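ATP:cob(I)alamin adenosyltransferase, putative (Burkholderia thailandensis, PDB 2ZHZ) probably transfers the adenosyl group of ATP to the cobalt of reduced cobalamin, yielding adenosylcobalamin and triphosphate, and works as a homotrimer. Local coordinates at residues 65-76 / 144-155. Residues are numbered along the deposited sequence; the frame is centred on the assembly and turned at random.
Sequences IQHDLFDLGGEL and LNAAPRRYVNRL. With ATP (adenosine-5'-triphosphate), chain H.
Tyr-151 is the knob of this helix pair. Its side chain sits in a hole made by Ile-65, Asp-68, Leu-69 and Leu-72. With CG anti to the backbone N (chi1 -177°), the ring reaches across to the opposite helix.

Two polar links cross the contact. Tyr-151 OH donates to Asp-68 OD2 at 2.7 Å, using the anti lone pair of that oxygen. The carboxylate stands nearly upright to the ring, with the planes 85° apart. Asp-68 OD1 forms a salt bridge with Arg-91, so both oxygens are engaged. At the other end, Asn-145 ND2 donates an almost straight bond to Glu-75 OE2 (3.2 Å). Glu-75 OE2 lies in the amide plane of Asn-145, while the N-H comes in from above the carboxylate plane. A water donates to Glu-75 OE2 and accepts from Asn-145 N. Glu-75 OE1 takes the backbone N-H groups of Ala-83 and Ile-84, which ties the loop holding them to helix 56-77.

Apolar side chains fill much of the remaining contact. Leu-72 CD1 approaches Tyr-151 CD2 obliquely (3.7 Å), and Leu-72 CD2 lies 4.2 Å from Pro-148 CB. Leu-69 CD2 meets Leu-155 CD2 tip to tip at 4.1 Å. Ile-65 CD1 touches Leu-155 CD1 (3.8 Å).

Asn-153, on helix 147-169, belongs to the pocket for ATP and magnesium. Arg-154 forms a salt bridge with Asp-14 of a neighbouring subunit, to which Arg-149 and Arg-150 are hydrogen-bonded.

The axes of 65-76 and 147-155, parts of helices 56-77 and 147-169, run roughly antiparallel (150°) in the helix bundle of this PduO-type enzyme. Helix 86-101 covers Ile-65 and Tyr-151, helix 31-50 packs on Leu-69 and Leu-76, and helix 116-141 lies against Val-152 and Leu-155.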
loop_
_atom_site.group_PDB
_atom_site.type_symbol
_atom_site.label_atom_id
_atom_site.label_comp_id
_atom_site.label_asym_id
_atom_site.label_seq_id
_atom_site.Cartn_x
_atom_site.Cartn_y
_atom_site.Cartn_z
ATOM N N ILE B 65 -4.327 3.524 18.155
ATOM C CA ILE B 65 -3.849 2.388 17.382
ATOM C C ILE B 65 -2.489 2.677 16.757
ATOM O O ILE B 65 -1.654 1.781 16.658
ATOM C CB ILE B 65 -4.887 1.991 16.303
ATOM C CG1 ILE B 65 -6.099 1.354 16.993
ATOM C CG2 ILE B 65 -4.266 1.030 15.281
ATOM C CD1 ILE B 65 -7.318 1.175 16.101
ATOM N N GLN B 66 -2.257 3.921 16.343
ATOM C CA GLN B 66 -0.965 4.274 15.756
ATOM C C GLN B 66 0.146 4.033 16.774
ATOM O O GLN B 66 1.252 3.610 16.424
ATOM C CB GLN B 66 -0.936 5.743 15.321
ATOM C CG GLN B 66 -1.748 6.045 14.071
ATOM C CD GLN B 66 -1.268 7.298 13.364
ATOM O OE1 GLN B 66 -1.352 8.406 13.905
ATOM N NE2 GLN B 66 -0.749 7.127 12.147
ATOM N N HIS B 67 -0.152 4.319 18.038
ATOM C CA HIS B 67 0.811 4.116 19.115
ATOM C C HIS B 67 1.051 2.621 19.291
ATOM O O HIS B 67 2.187 2.189 19.482
ATOM C CB HIS B 67 0.281 4.730 20.412
ATOM C CG HIS B 67 0.166 6.221 20.365
ATOM N ND1 HIS B 67 1.263 7.054 20.446
ATOM C CD2 HIS B 67 -0.910 7.028 20.222
ATOM C CE1 HIS B 67 0.864 8.310 20.356
ATOM N NE2 HIS B 67 -0.451 8.322 20.218
ATOM N N ASP B 68 -0.021 1.836 19.215
ATOM C CA ASP B 68 0.079 0.381 19.342
ATOM C C ASP B 68 0.962 -0.170 18.228
ATOM O O ASP B 68 1.812 -1.040 18.452
ATOM C CB ASP B 68 -1.291 -0.294 19.200
ATOM C CG ASP B 68 -2.225 -0.021 20.364
ATOM O OD1 ASP B 68 -1.790 0.548 21.388
ATOM O OD2 ASP B 68 -3.409 -0.400 20.243
ATOM N N LEU B 69 0.729 0.320 17.014
ATOM C CA LEU B 69 1.480 -0.130 15.850
ATOM C C LEU B 69 2.946 0.259 15.944
ATOM O O LEU B 69 3.820 -0.458 15.452
ATOM C CB LEU B 69 0.849 0.429 14.570
ATOM C CG LEU B 69 -0.530 -0.164 14.263
ATOM C CD1 LEU B 69 -1.063 0.420 12.957
ATOM C CD2 LEU B 69 -0.428 -1.687 14.157
ATOM N N PHE B 70 3.218 1.398 16.570
ATOM C CA PHE B 70 4.596 1.825 16.741
ATOM C C PHE B 70 5.284 0.820 17.665
ATOM O O PHE B 70 6.423 0.421 17.429
ATOM C CB PHE B 70 4.662 3.215 17.367
ATOM C CG PHE B 70 6.061 3.728 17.529
ATOM C CD1 PHE B 70 6.749 4.258 16.443
ATOM C CD2 PHE B 70 6.711 3.635 18.756
ATOM C CE1 PHE B 70 8.070 4.688 16.576
ATOM C CE2 PHE B 70 8.030 4.060 18.900
ATOM C CZ PHE B 70 8.709 4.588 17.805
ATOM N N ASP B 71 4.583 0.407 18.717
ATOM C CA ASP B 71 5.143 -0.557 19.659
ATOM C C ASP B 71 5.262 -1.949 19.053
ATOM O O ASP B 71 6.216 -2.676 19.332
ATOM C CB ASP B 71 4.297 -0.626 20.931
ATOM C CG ASP B 71 4.408 0.629 21.772
ATOM O OD1 ASP B 71 5.354 1.419 21.552
ATOM O OD2 ASP B 71 3.558 0.823 22.665
ATOM N N LEU B 72 4.291 -2.320 18.223
ATOM C CA LEU B 72 4.312 -3.627 17.583
ATOM C C LEU B 72 5.545 -3.693 16.683
ATOM O O LEU B 72 6.256 -4.698 16.659
ATOM C CB LEU B 72 3.027 -3.837 16.768
ATOM C CG LEU B 72 2.705 -5.270 16.327
ATOM C CD1 LEU B 72 1.221 -5.383 15.999
ATOM C CD2 LEU B 72 3.544 -5.651 15.127
ATOM N N GLY B 73 5.800 -2.606 15.959
ATOM C CA GLY B 73 6.961 -2.555 15.085
ATOM C C GLY B 73 8.231 -2.612 15.915
ATOM O O GLY B 73 9.213 -3.254 15.531
ATOM N N GLY B 74 8.206 -1.937 17.061
ATOM C CA GLY B 74 9.357 -1.935 17.946
ATOM C C GLY B 74 9.638 -3.336 18.449
ATOM O O GLY B 74 10.794 -3.725 18.621
ATOM N N GLU B 75 8.577 -4.101 18.687
ATOM C CA GLU B 75 8.727 -5.471 19.158
ATOM C C GLU B 75 9.354 -6.327 18.061
ATOM O O GLU B 75 10.145 -7.232 18.338
ATOM C CB GLU B 75 7.372 -6.066 19.555
ATOM C CG GLU B 75 7.477 -7.488 20.087
ATOM C CD GLU B 75 6.159 -8.033 20.606
ATOM O OE1 GLU B 75 5.363 -7.241 21.150
ATOM O OE2 GLU B 75 5.926 -9.254 20.488
ATOM N N LEU B 76 8.994 -6.044 16.813
ATOM C CA LEU B 76 9.547 -6.793 15.692
ATOM C C LEU B 76 11.007 -6.401 15.470
ATOM O O LEU B 76 11.782 -7.179 14.914
ATOM C CB LEU B 76 8.738 -6.526 14.421
ATOM C CG LEU B 76 7.277 -6.988 14.443
ATOM C CD1 LEU B 76 6.585 -6.593 13.144
ATOM C CD2 LEU B 76 7.221 -8.492 14.646
ATOM N N LEU B 144 8.493 -16.229 17.445
ATOM C CA LEU B 144 7.871 -14.933 17.671
ATOM C C LEU B 144 6.689 -15.088 18.620
ATOM O O LEU B 144 6.083 -16.155 18.689
ATOM C CB LEU B 144 7.389 -14.382 16.324
ATOM C CG LEU B 144 7.022 -12.910 16.153
ATOM C CD1 LEU B 144 8.275 -12.055 16.265
ATOM C CD2 LEU B 144 6.374 -12.714 14.786
ATOM N N ASN B 145 6.371 -14.034 19.365
ATOM C CA ASN B 145 5.228 -14.093 20.267
ATOM C C ASN B 145 3.991 -14.106 19.376
ATOM O O ASN B 145 4.038 -13.635 18.240
ATOM C CB ASN B 145 5.182 -12.871 21.191
ATOM C CG ASN B 145 6.361 -12.813 22.144
ATOM O OD1 ASN B 145 6.707 -13.808 22.779
ATOM N ND2 ASN B 145 6.976 -11.642 22.258
ATOM N N ALA B 146 2.891 -14.645 19.884
ATOM C CA ALA B 146 1.661 -14.714 19.108
ATOM C C ALA B 146 0.882 -13.396 19.126
ATOM O O ALA B 146 0.075 -13.135 18.235
ATOM C CB ALA B 146 0.786 -15.849 19.632
ATOM N N ALA B 147 1.135 -12.567 20.134
ATOM C CA ALA B 147 0.435 -11.295 20.279
ATOM C C ALA B 147 0.385 -10.413 19.022
ATOM O O ALA B 147 -0.687 -9.938 18.641
ATOM C CB ALA B 147 1.025 -10.509 21.446
ATOM N N PRO B 148 1.534 -10.176 18.365
ATOM C CA PRO B 148 1.546 -9.339 17.156
ATOM C C PRO B 148 0.534 -9.819 16.116
ATOM O O PRO B 148 -0.234 -9.034 15.562
ATOM C CB PRO B 148 2.985 -9.472 16.664
ATOM C CG PRO B 148 3.754 -9.623 17.953
ATOM C CD PRO B 148 2.902 -10.605 18.718
ATOM N N ARG B 149 0.558 -11.123 15.872
ATOM C CA ARG B 149 -0.321 -11.805 14.931
ATOM C C ARG B 149 -1.786 -11.631 15.352
ATOM O O ARG B 149 -2.659 -11.292 14.541
ATOM C CB ARG B 149 0.068 -13.284 14.942
ATOM C CG ARG B 149 -0.618 -14.182 13.972
ATOM C CD ARG B 149 0.023 -15.566 14.028
ATOM N NE ARG B 149 -0.240 -16.275 15.281
ATOM C CZ ARG B 149 0.679 -16.960 15.960
ATOM N NH1 ARG B 149 1.926 -17.025 15.517
ATOM N NH2 ARG B 149 0.348 -17.601 17.072
ATOM N N ARG B 150 -2.049 -11.870 16.630
ATOM C CA ARG B 150 -3.404 -11.751 17.156
ATOM C C ARG B 150 -3.892 -10.314 17.116
ATOM O O ARG B 150 -5.086 -10.062 16.935
ATOM C CB ARG B 150 -3.459 -12.272 18.592
ATOM C CG ARG B 150 -3.022 -13.718 18.733
ATOM C CD ARG B 150 -3.141 -14.178 20.179
ATOM N NE ARG B 150 -4.535 -14.356 20.582
ATOM C CZ ARG B 150 -4.948 -14.402 21.845
ATOM N NH1 ARG B 150 -4.075 -14.274 22.837
ATOM N NH2 ARG B 150 -6.233 -14.584 22.117
ATOM N N TYR B 151 -2.967 -9.372 17.275
ATOM C CA TYR B 151 -3.320 -7.961 17.262
ATOM C C TYR B 151 -3.795 -7.500 15.882
ATOM O O TYR B 151 -4.866 -6.907 15.758
ATOM C CB TYR B 151 -2.131 -7.102 17.698
ATOM C CG TYR B 151 -2.462 -5.630 17.768
ATOM C CD1 TYR B 151 -2.882 -5.043 18.964
ATOM C CD2 TYR B 151 -2.404 -4.832 16.626
ATOM C CE1 TYR B 151 -3.238 -3.696 19.017
ATOM C CE2 TYR B 151 -2.758 -3.493 16.667
ATOM C CZ TYR B 151 -3.178 -2.930 17.860
ATOM O OH TYR B 151 -3.565 -1.615 17.880
ATOM N N VAL B 152 -3.003 -7.764 14.845
ATOM C CA VAL B 152 -3.398 -7.343 13.505
ATOM C C VAL B 152 -4.611 -8.122 13.004
ATOM O O VAL B 152 -5.358 -7.640 12.151
ATOM C CB VAL B 152 -2.227 -7.470 12.494
ATOM C CG1 VAL B 152 -1.163 -6.430 12.815
ATOM C CG2 VAL B 152 -1.639 -8.866 12.536
ATOM N N ASN B 153 -4.812 -9.324 13.537
ATOM C CA ASN B 153 -5.961 -10.136 13.150
ATOM C C ASN B 153 -7.217 -9.356 13.558
ATOM O O ASN B 153 -8.159 -9.198 12.777
ATOM C CB ASN B 153 -5.928 -11.486 13.880
ATOM C CG ASN B 153 -6.927 -12.480 13.316
ATOM O OD1 ASN B 153 -7.311 -13.452 13.973
ATOM N ND2 ASN B 153 -7.342 -12.249 12.089
ATOM N N ARG B 154 -7.207 -8.854 14.787
ATOM C CA ARG B 154 -8.326 -8.085 15.310
ATOM C C ARG B 154 -8.438 -6.713 14.659
ATOM O O ARG B 154 -9.539 -6.233 14.408
ATOM C CB ARG B 154 -8.181 -7.932 16.828
ATOM C CG ARG B 154 -8.437 -9.223 17.574
ATOM C CD ARG B 154 -8.035 -9.152 19.044
ATOM N NE ARG B 154 -8.391 -10.402 19.706
ATOM C CZ ARG B 154 -7.889 -11.587 19.378
ATOM N NH1 ARG B 154 -6.994 -11.686 18.403
ATOM N NH2 ARG B 154 -8.311 -12.683 19.991
ATOM N N LEU B 155 -7.301 -6.085 14.380
ATOM C CA LEU B 155 -7.316 -4.761 13.777
ATOM C C LEU B 155 -7.993 -4.706 12.404
ATOM O O LEU B 155 -8.714 -3.752 12.115
ATOM C CB LEU B 155 -5.894 -4.197 13.677
ATOM C CG LEU B 155 -5.788 -2.779 13.099
ATOM C CD1 LEU B 155 -6.687 -1.824 13.881
ATOM C CD2 LEU B 155 -4.342 -2.314 13.153
HETATM P PG ATP H . -10.753 -14.615 12.295
HETATM O O1G ATP H . -9.557 -14.978 13.124
HETATM O O2G ATP H . -12.054 -14.888 12.991
HETATM O O3G ATP H . -10.692 -13.178 11.855
HETATM P PB ATP H . -9.608 -15.567 9.837
HETATM O O1B ATP H . -8.515 -14.603 10.193
HETATM O O2B ATP H . -9.223 -17.001 9.566
HETATM O O3B ATP H . -10.770 -15.545 10.969
HETATM P PA ATP H . -11.074 -13.547 8.324
HETATM O O1A ATP H . -10.133 -12.500 8.811
HETATM O O2A ATP H . -12.496 -13.570 8.827
HETATM O O3A ATP H . -10.426 -15.040 8.534
HETATM O "O5'" ATP H . -11.094 -13.433 6.720
HETATM C "C5'" ATP H . -12.103 -14.083 5.953
HETATM C "C4'" ATP H . -11.496 -14.748 4.721
HETATM O "O4'" ATP H . -10.372 -14.004 4.187
HETATM C "C3'" ATP H . -11.021 -16.170 5.007
HETATM O "O3'" ATP H . -11.844 -17.111 4.307
HETATM C "C2'" ATP H . -9.559 -16.203 4.581
HETATM O "O2'" ATP H . -9.382 -17.179 3.544
HETATM C "C1'" ATP H . -9.198 -14.814 4.087
HETATM N N9 ATP H . -8.108 -14.180 4.914
HETATM C C8 ATP H . -7.933 -14.286 6.260
HETATM N N7 ATP H . -6.859 -13.581 6.686
HETATM C C5 ATP H . -6.314 -12.999 5.605
HETATM C C6 ATP H . -5.149 -12.101 5.333
HETATM N N6 ATP H . -4.348 -11.689 6.340
HETATM N N1 ATP H . -4.919 -11.710 4.033
HETATM C C2 ATP H . -5.720 -12.115 2.995
HETATM N N3 ATP H . -6.799 -12.931 3.178
HETATM C C4 ATP H . -7.140 -13.395 4.433
HETATM O O HOH W 1 7.362 -10.905 19.042
#